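Local coordinates for protein porin (Rhodobacter capsulatus, PDB 2POR) that forms homotrimers in the outer membrane, each subunit a channel through which small hydrophilic solutes, up to about 0.6 kDa, diffuse passively, at residues A[36-48]-A[57-69]. Numbering follows the deposited sequence.
Sequences DSGLEFGASFKAH and EDGTVFLSGAFGK
The ring of Phe62 lies flat over the backbone of Gly42. Gly42 CA sits 4.0 Å from the ring centroid, 30° off the normal, a CH-pi contact. Gly42 N lies beneath the ring centre. CG of Phe62 stands between its backbone N and carbonyl carbon (chi1 74°), which turns the ring across onto the neighbouring strand. Gly42 has no side chain, and the Phe62 ring takes the place beside its CA.

On the other face, Leu63 CD1 packs against both Leu39 CB and Phe41 CB, 4.2 Å from each. Ala43 CB meets Val61 CG2 alongside. At the turn end, Leu39 CD2 reaches Gly65 CA at 3.7 Å and also touches the Phe67 ring. Phe41 stacks on Phe299 of a second subunit and Val61 packs on its Arg24, while Leu63 meets a bound detergent. This is the barrel's outer side, partly at the trimer interface.

Six backbone hydrogen bonds join the strands in pairs: Glu40 with Ser64, Gly42 with Phe62, and Ser44 with Thr60. Further along the Phe62 face, one water bridges Ser44 OG and Thr60 OG1, 3.2 Å from each. Thr60 OG1 also bonds Glu71, and the Glu40 carboxylate bonds Thr34.

Strands 40-46 and 60-65 are antiparallel neighbours in the 16-stranded porin barrel, linked through helix 50-53. Strand 19-34 flanks the first, strand 68-73 the second, and Phe45 packs on Ser50 and Ala53 of the helix.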
ATOM      1  N   ASP A  36      25.470  19.686  -2.657  1.00 26.13           N
ATOM      2  CA  ASP A  36      26.793  20.210  -2.333  1.00 25.73           C
ATOM      3  C   ASP A  36      26.721  21.682  -1.978  1.00 25.09           C
ATOM      4  O   ASP A  36      27.399  22.106  -1.033  1.00 31.82           O
ATOM      5  CB  ASP A  36      27.692  19.969  -3.531  1.00 23.29           C
ATOM      6  CG  ASP A  36      28.094  18.500  -3.738  1.00 29.35           C
ATOM      7  OD1 ASP A  36      27.802  17.667  -2.856  1.00 32.92           O
ATOM      8  OD2 ASP A  36      28.688  18.206  -4.795  1.00 36.59           O
ATOM      9  N   SER A  37      25.877  22.506  -2.598  1.00 25.70           N
ATOM     10  CA  SER A  37      25.817  23.895  -2.188  1.00 23.90           C
ATOM     11  C   SER A  37      24.838  24.187  -1.063  1.00 22.34           C
ATOM     12  O   SER A  37      24.645  25.362  -0.721  1.00 24.38           O
ATOM     13  CB  SER A  37      25.491  24.741  -3.412  1.00 30.09           C
ATOM     14  OG  SER A  37      24.171  24.504  -3.897  1.00 48.00           O
ATOM     15  N   GLY A  38      24.181  23.158  -0.492  1.00 21.78           N
ATOM     16  CA  GLY A  38      23.271  23.386   0.607  1.00 18.40           C
ATOM     17  C   GLY A  38      21.803  23.626   0.230  1.00 21.34           C
ATOM     18  O   GLY A  38      21.049  24.165   1.055  1.00 22.81           O
ATOM     19  N   LEU A  39      21.366  23.303  -1.001  1.00 21.84           N
ATOM     20  CA  LEU A  39      19.924  23.301  -1.279  1.00 23.27           C
ATOM     21  C   LEU A  39      19.412  22.053  -0.556  1.00 19.54           C
ATOM     22  O   LEU A  39      20.066  21.004  -0.523  1.00 23.50           O
ATOM     23  CB  LEU A  39      19.620  23.134  -2.752  1.00 22.31           C
ATOM     24  CG  LEU A  39      20.134  24.230  -3.633  1.00 21.30           C
ATOM     25  CD1 LEU A  39      19.763  23.954  -5.057  1.00 28.69           C
ATOM     26  CD2 LEU A  39      19.569  25.513  -3.169  1.00 25.27           C
ATOM     27  N   GLU A  40      18.266  22.097   0.094  1.00 18.39           N
ATOM     28  CA  GLU A  40      17.738  20.968   0.823  1.00 18.96           C
ATOM     29  C   GLU A  40      16.617  20.382  -0.053  1.00 26.64           C
ATOM     30  O   GLU A  40      15.914  21.111  -0.761  1.00 22.66           O
ATOM     31  CB  GLU A  40      17.145  21.427   2.133  1.00 21.71           C
ATOM     32  CG  GLU A  40      18.084  22.178   3.088  1.00 36.43           C
ATOM     33  CD  GLU A  40      19.221  21.315   3.623  1.00 58.73           C
ATOM     34  OE1 GLU A  40      19.011  20.139   3.917  1.00 52.82           O
ATOM     35  OE2 GLU A  40      20.326  21.834   3.755  1.00 61.13           O
ATOM     36  N   PHE A  41      16.425  19.089  -0.033  1.00 23.28           N
ATOM     37  CA  PHE A  41      15.380  18.472  -0.828  1.00 20.43           C
ATOM     38  C   PHE A  41      14.766  17.367  -0.011  1.00 33.11           C
ATOM     39  O   PHE A  41      15.356  16.919   0.990  1.00 17.55           O
ATOM     40  CB  PHE A  41      15.996  17.969  -2.129  1.00 17.40           C
ATOM     41  CG  PHE A  41      17.124  16.935  -2.084  1.00 19.97           C
ATOM     42  CD1 PHE A  41      16.860  15.582  -2.035  1.00 18.79           C
ATOM     43  CD2 PHE A  41      18.442  17.374  -2.171  1.00 24.90           C
ATOM     44  CE1 PHE A  41      17.886  14.656  -2.080  1.00 18.42           C
ATOM     45  CE2 PHE A  41      19.470  16.448  -2.217  1.00 18.53           C
ATOM     46  CZ  PHE A  41      19.193  15.100  -2.173  1.00 20.56           C
ATOM     47  N   GLY A  42      13.577  16.905  -0.369  1.00 16.60           N
ATOM     48  CA  GLY A  42      12.968  15.855   0.405  1.00 15.94           C
ATOM     49  C   GLY A  42      11.660  15.398  -0.255  1.00 18.51           C
ATOM     50  O   GLY A  42      11.311  15.910  -1.321  1.00 17.74           O
ATOM     51  N   ALA A  43      11.006  14.459   0.396  1.00 19.68           N
ATOM     52  CA  ALA A  43       9.730  13.920  -0.052  1.00 19.54           C
ATOM     53  C   ALA A  43       9.088  13.235   1.146  1.00 25.22           C
ATOM     54  O   ALA A  43       9.785  12.787   2.072  1.00 20.81           O
ATOM     55  CB  ALA A  43       9.971  12.908  -1.167  1.00 16.52           C
ATOM     56  N   SER A  44       7.760  13.174   1.282  1.00 17.32           N
ATOM     57  CA  SER A  44       7.163  12.349   2.310  1.00 13.95           C
ATOM     58  C   SER A  44       5.769  11.896   1.851  1.00 17.36           C
ATOM     59  O   SER A  44       5.159  12.576   1.016  1.00 16.29           O
ATOM     60  CB  SER A  44       7.010  13.109   3.621  1.00 18.32           C
ATOM     61  OG  SER A  44       6.340  14.324   3.463  1.00 28.70           O
ATOM     62  N   PHE A  45       5.319  10.792   2.403  1.00 18.21           N
ATOM     63  CA  PHE A  45       3.977  10.281   2.185  1.00 19.59           C
ATOM     64  C   PHE A  45       3.735   9.222   3.234  1.00 21.25           C
ATOM     65  O   PHE A  45       4.705   8.734   3.840  1.00 19.84           O
ATOM     66  CB  PHE A  45       3.859   9.693   0.764  1.00 12.80           C
ATOM     67  CG  PHE A  45       4.719   8.504   0.395  1.00 16.76           C
ATOM     68  CD1 PHE A  45       4.291   7.210   0.643  1.00 13.03           C
ATOM     69  CD2 PHE A  45       5.958   8.711  -0.212  1.00 15.77           C
ATOM     70  CE1 PHE A  45       5.108   6.128   0.289  1.00 18.11           C
ATOM     71  CE2 PHE A  45       6.759   7.628  -0.558  1.00 14.29           C
ATOM     72  CZ  PHE A  45       6.345   6.331  -0.309  1.00 18.49           C
ATOM     73  N   LYS A  46       2.474   8.846   3.494  1.00 14.65           N
ATOM     74  CA  LYS A  46       2.160   7.842   4.483  1.00 13.19           C
ATOM     75  C   LYS A  46       1.994   6.516   3.822  1.00 16.83           C
ATOM     76  O   LYS A  46       1.756   6.445   2.610  1.00 18.21           O
ATOM     77  CB  LYS A  46       0.899   8.181   5.243  1.00 14.48           C
ATOM     78  CG  LYS A  46       1.077   9.536   5.889  1.00 19.35           C
ATOM     79  CD  LYS A  46       0.030   9.853   6.915  1.00 22.07           C
ATOM     80  CE  LYS A  46       0.265  11.248   7.463  1.00 29.45           C
ATOM     81  NZ  LYS A  46      -0.007  12.249   6.451  1.00 30.58           N
ATOM     82  N   ALA A  47       2.071   5.438   4.574  1.00 13.74           N
ATOM     83  CA  ALA A  47       2.115   4.127   3.992  1.00 14.51           C
ATOM     84  C   ALA A  47       0.793   3.846   3.233  1.00 17.84           C
ATOM     85  O   ALA A  47       0.803   3.212   2.170  1.00 16.71           O
ATOM     86  CB  ALA A  47       2.261   3.080   5.079  1.00 13.21           C
ATOM     87  N   HIS A  48      -0.354   4.279   3.746  1.00 18.81           N
ATOM     88  CA  HIS A  48      -1.641   4.012   3.069  1.00 17.50           C
ATOM     89  C   HIS A  48      -1.781   4.821   1.790  1.00 22.24           C
ATOM     90  O   HIS A  48      -2.692   4.552   1.017  1.00 17.89           O
ATOM     91  CB  HIS A  48      -2.817   4.315   4.030  1.00 11.96           C
ATOM     92  CG  HIS A  48      -3.026   5.770   4.374  1.00 19.24           C
ATOM     93  ND1 HIS A  48      -2.371   6.539   5.237  1.00 19.50           N
ATOM     94  CD2 HIS A  48      -3.973   6.569   3.788  1.00 18.37           C
ATOM     95  CE1 HIS A  48      -2.867   7.748   5.203  1.00 20.35           C
ATOM     96  NE2 HIS A  48      -3.843   7.759   4.320  1.00 20.64           N
ATOM     97  N   GLU A  57      -0.347  12.071  -6.897  1.00 17.95           N
ATOM     98  CA  GLU A  57      -1.644  12.338  -6.309  1.00 14.56           C
ATOM     99  C   GLU A  57      -1.593  12.544  -4.802  1.00 19.55           C
ATOM    100  O   GLU A  57      -2.428  13.259  -4.221  1.00 18.74           O
ATOM    101  CB  GLU A  57      -2.543  11.159  -6.649  1.00 15.25           C
ATOM    102  CG  GLU A  57      -3.925  11.341  -6.029  1.00 25.44           C
ATOM    103  CD  GLU A  57      -4.972  10.294  -6.380  1.00 32.41           C
ATOM    104  OE1 GLU A  57      -4.612   9.242  -6.907  1.00 25.94           O
ATOM    105  OE2 GLU A  57      -6.151  10.549  -6.116  1.00 40.55           O
ATOM    106  N   ASP A  58      -0.678  11.814  -4.127  1.00 16.20           N
ATOM    107  CA  ASP A  58      -0.554  11.896  -2.680  1.00 12.73           C
ATOM    108  C   ASP A  58       0.929  12.148  -2.341  1.00 13.30           C
ATOM    109  O   ASP A  58       1.792  11.854  -3.163  1.00 14.77           O
ATOM    110  CB  ASP A  58      -0.948  10.608  -2.026  1.00 14.67           C
ATOM    111  CG  ASP A  58      -2.456  10.343  -2.062  1.00 21.34           C
ATOM    112  OD1 ASP A  58      -3.243  11.267  -1.860  1.00 21.30           O
ATOM    113  OD2 ASP A  58      -2.809   9.193  -2.272  1.00 23.15           O
ATOM    114  N   GLY A  59       1.185  12.658  -1.149  1.00 19.15           N
ATOM    115  CA  GLY A  59       2.550  12.950  -0.703  1.00 17.18           C
ATOM    116  C   GLY A  59       3.081  14.178  -1.388  1.00 19.54           C
ATOM    117  O   GLY A  59       2.445  14.733  -2.296  1.00 19.80           O
ATOM    118  N   THR A  60       4.231  14.716  -0.970  1.00 16.10           N
ATOM    119  CA  THR A  60       4.843  15.869  -1.649  1.00 16.20           C
ATOM    120  C   THR A  60       6.354  15.676  -1.853  1.00 19.22           C
ATOM    121  O   THR A  60       6.926  14.830  -1.152  1.00 17.59           O
ATOM    122  CB  THR A  60       4.665  17.187  -0.874  1.00 22.89           C
ATOM    123  OG1 THR A  60       5.028  16.966   0.479  1.00 24.63           O
ATOM    124  CG2 THR A  60       3.235  17.705  -0.951  1.00 22.82           C
ATOM    125  N   VAL A  61       6.945  16.361  -2.834  1.00 17.23           N
ATOM    126  CA  VAL A  61       8.373  16.366  -3.132  1.00 19.01           C
ATOM    127  C   VAL A  61       8.765  17.855  -3.033  1.00 26.28           C
ATOM    128  O   VAL A  61       7.968  18.734  -3.421  1.00 18.85           O
ATOM    129  CB  VAL A  61       8.639  15.816  -4.554  1.00 17.83           C
ATOM    130  CG1 VAL A  61      10.129  15.850  -4.883  1.00 18.08           C
ATOM    131  CG2 VAL A  61       8.182  14.388  -4.622  1.00 17.74           C
ATOM    132  N   PHE A  62       9.933  18.234  -2.472  1.00 19.51           N
ATOM    133  CA  PHE A  62      10.302  19.646  -2.413  1.00 17.61           C
ATOM    134  C   PHE A  62      11.802  19.868  -2.647  1.00 21.17           C
ATOM    135  O   PHE A  62      12.622  18.939  -2.526  1.00 17.39           O
ATOM    136  CB  PHE A  62       9.917  20.247  -1.069  1.00 17.41           C
ATOM    137  CG  PHE A  62      10.796  19.837   0.117  1.00 22.01           C
ATOM    138  CD1 PHE A  62      11.954  20.561   0.418  1.00 26.08           C
ATOM    139  CD2 PHE A  62      10.415  18.764   0.901  1.00 20.41           C
ATOM    140  CE1 PHE A  62      12.721  20.204   1.513  1.00 24.18           C
ATOM    141  CE2 PHE A  62      11.198  18.419   1.996  1.00 39.24           C
ATOM    142  CZ  PHE A  62      12.345  19.133   2.306  1.00 26.42           C
ATOM    143  N   LEU A  63      12.093  21.117  -2.992  1.00 21.61           N
ATOM    144  CA  LEU A  63      13.453  21.635  -3.182  1.00 23.98           C
ATOM    145  C   LEU A  63      13.450  22.995  -2.537  1.00 24.88           C
ATOM    146  O   LEU A  63      12.520  23.751  -2.833  1.00 20.07           O
ATOM    147  CB  LEU A  63      13.837  21.861  -4.646  1.00 23.98           C
ATOM    148  CG  LEU A  63      15.256  22.381  -4.923  1.00 27.68           C
ATOM    149  CD1 LEU A  63      16.298  21.339  -4.534  1.00 22.99           C
ATOM    150  CD2 LEU A  63      15.407  22.622  -6.395  1.00 34.32           C
ATOM    151  N   SER A  64      14.382  23.353  -1.628  1.00 21.19           N
ATOM    152  CA  SER A  64      14.420  24.692  -1.043  1.00 18.57           C
ATOM    153  C   SER A  64      15.859  25.233  -0.989  1.00 18.66           C
ATOM    154  O   SER A  64      16.844  24.510  -1.092  1.00 22.26           O
ATOM    155  CB  SER A  64      13.833  24.697   0.348  1.00 18.27           C
ATOM    156  OG  SER A  64      14.411  23.766   1.231  1.00 24.76           O
ATOM    157  N   GLY A  65      15.938  26.529  -0.970  1.00 21.15           N
ATOM    158  CA  GLY A  65      17.194  27.214  -0.967  1.00 24.41           C
ATOM    159  C   GLY A  65      16.927  28.601  -0.444  1.00 28.66           C
ATOM    160  O   GLY A  65      15.912  28.914   0.196  1.00 22.09           O
ATOM    161  N   ALA A  66      17.838  29.483  -0.806  1.00 26.28           N
ATOM    162  CA  ALA A  66      17.740  30.859  -0.384  1.00 25.46           C
ATOM    163  C   ALA A  66      16.535  31.564  -1.000  1.00 26.02           C
ATOM    164  O   ALA A  66      16.018  32.526  -0.438  1.00 27.00           O
ATOM    165  CB  ALA A  66      18.991  31.586  -0.806  1.00 28.91           C
ATOM    166  N   PHE A  67      16.130  31.040  -2.161  1.00 33.18           N
ATOM    167  CA  PHE A  67      14.968  31.480  -2.938  1.00 33.95           C
ATOM    168  C   PHE A  67      13.619  31.083  -2.325  1.00 35.16           C
ATOM    169  O   PHE A  67      12.597  31.588  -2.763  1.00 30.66           O
ATOM    170  CB  PHE A  67      15.044  30.905  -4.372  1.00 23.01           C
ATOM    171  CG  PHE A  67      15.047  29.366  -4.504  1.00 45.98           C
ATOM    172  CD1 PHE A  67      13.846  28.650  -4.490  1.00 41.66           C
ATOM    173  CD2 PHE A  67      16.256  28.683  -4.606  1.00 34.67           C
ATOM    174  CE1 PHE A  67      13.868  27.274  -4.566  1.00 40.95           C
ATOM    175  CE2 PHE A  67      16.266  27.302  -4.684  1.00 32.83           C
ATOM    176  CZ  PHE A  67      15.073  26.601  -4.665  1.00 35.21           C
ATOM    177  N   GLY A  68      13.522  30.191  -1.357  1.00 20.84           N
ATOM    178  CA  GLY A  68      12.251  29.819  -0.792  1.00 21.82           C
ATOM    179  C   GLY A  68      12.101  28.349  -1.067  1.00 28.92           C
ATOM    180  O   GLY A  68      13.123  27.696  -1.321  1.00 24.29           O
ATOM    181  N   LYS A  69      10.895  27.781  -1.088  1.00 21.72           N
ATOM    182  CA  LYS A  69      10.712  26.340  -1.186  1.00 18.84           C
ATOM    183  C   LYS A  69       9.671  26.057  -2.278  1.00 23.51           C
ATOM    184  O   LYS A  69       8.639  26.728  -2.306  1.00 20.90           O
ATOM    185  CB  LYS A  69      10.214  25.843   0.155  1.00 16.30           C
ATOM    186  CG  LYS A  69       9.985  24.333   0.226  1.00 16.85           C
ATOM    187  CD  LYS A  69       9.374  24.095   1.592  1.00 20.17           C
ATOM    188  CE  LYS A  69       9.034  22.648   1.754  1.00 31.92           C
ATOM    189  NZ  LYS A  69       8.566  22.388   3.107  1.00 46.73           N
TER
HETATM  190  O   HOH W   1       7.812  16.833   2.122  1.00 46.65           O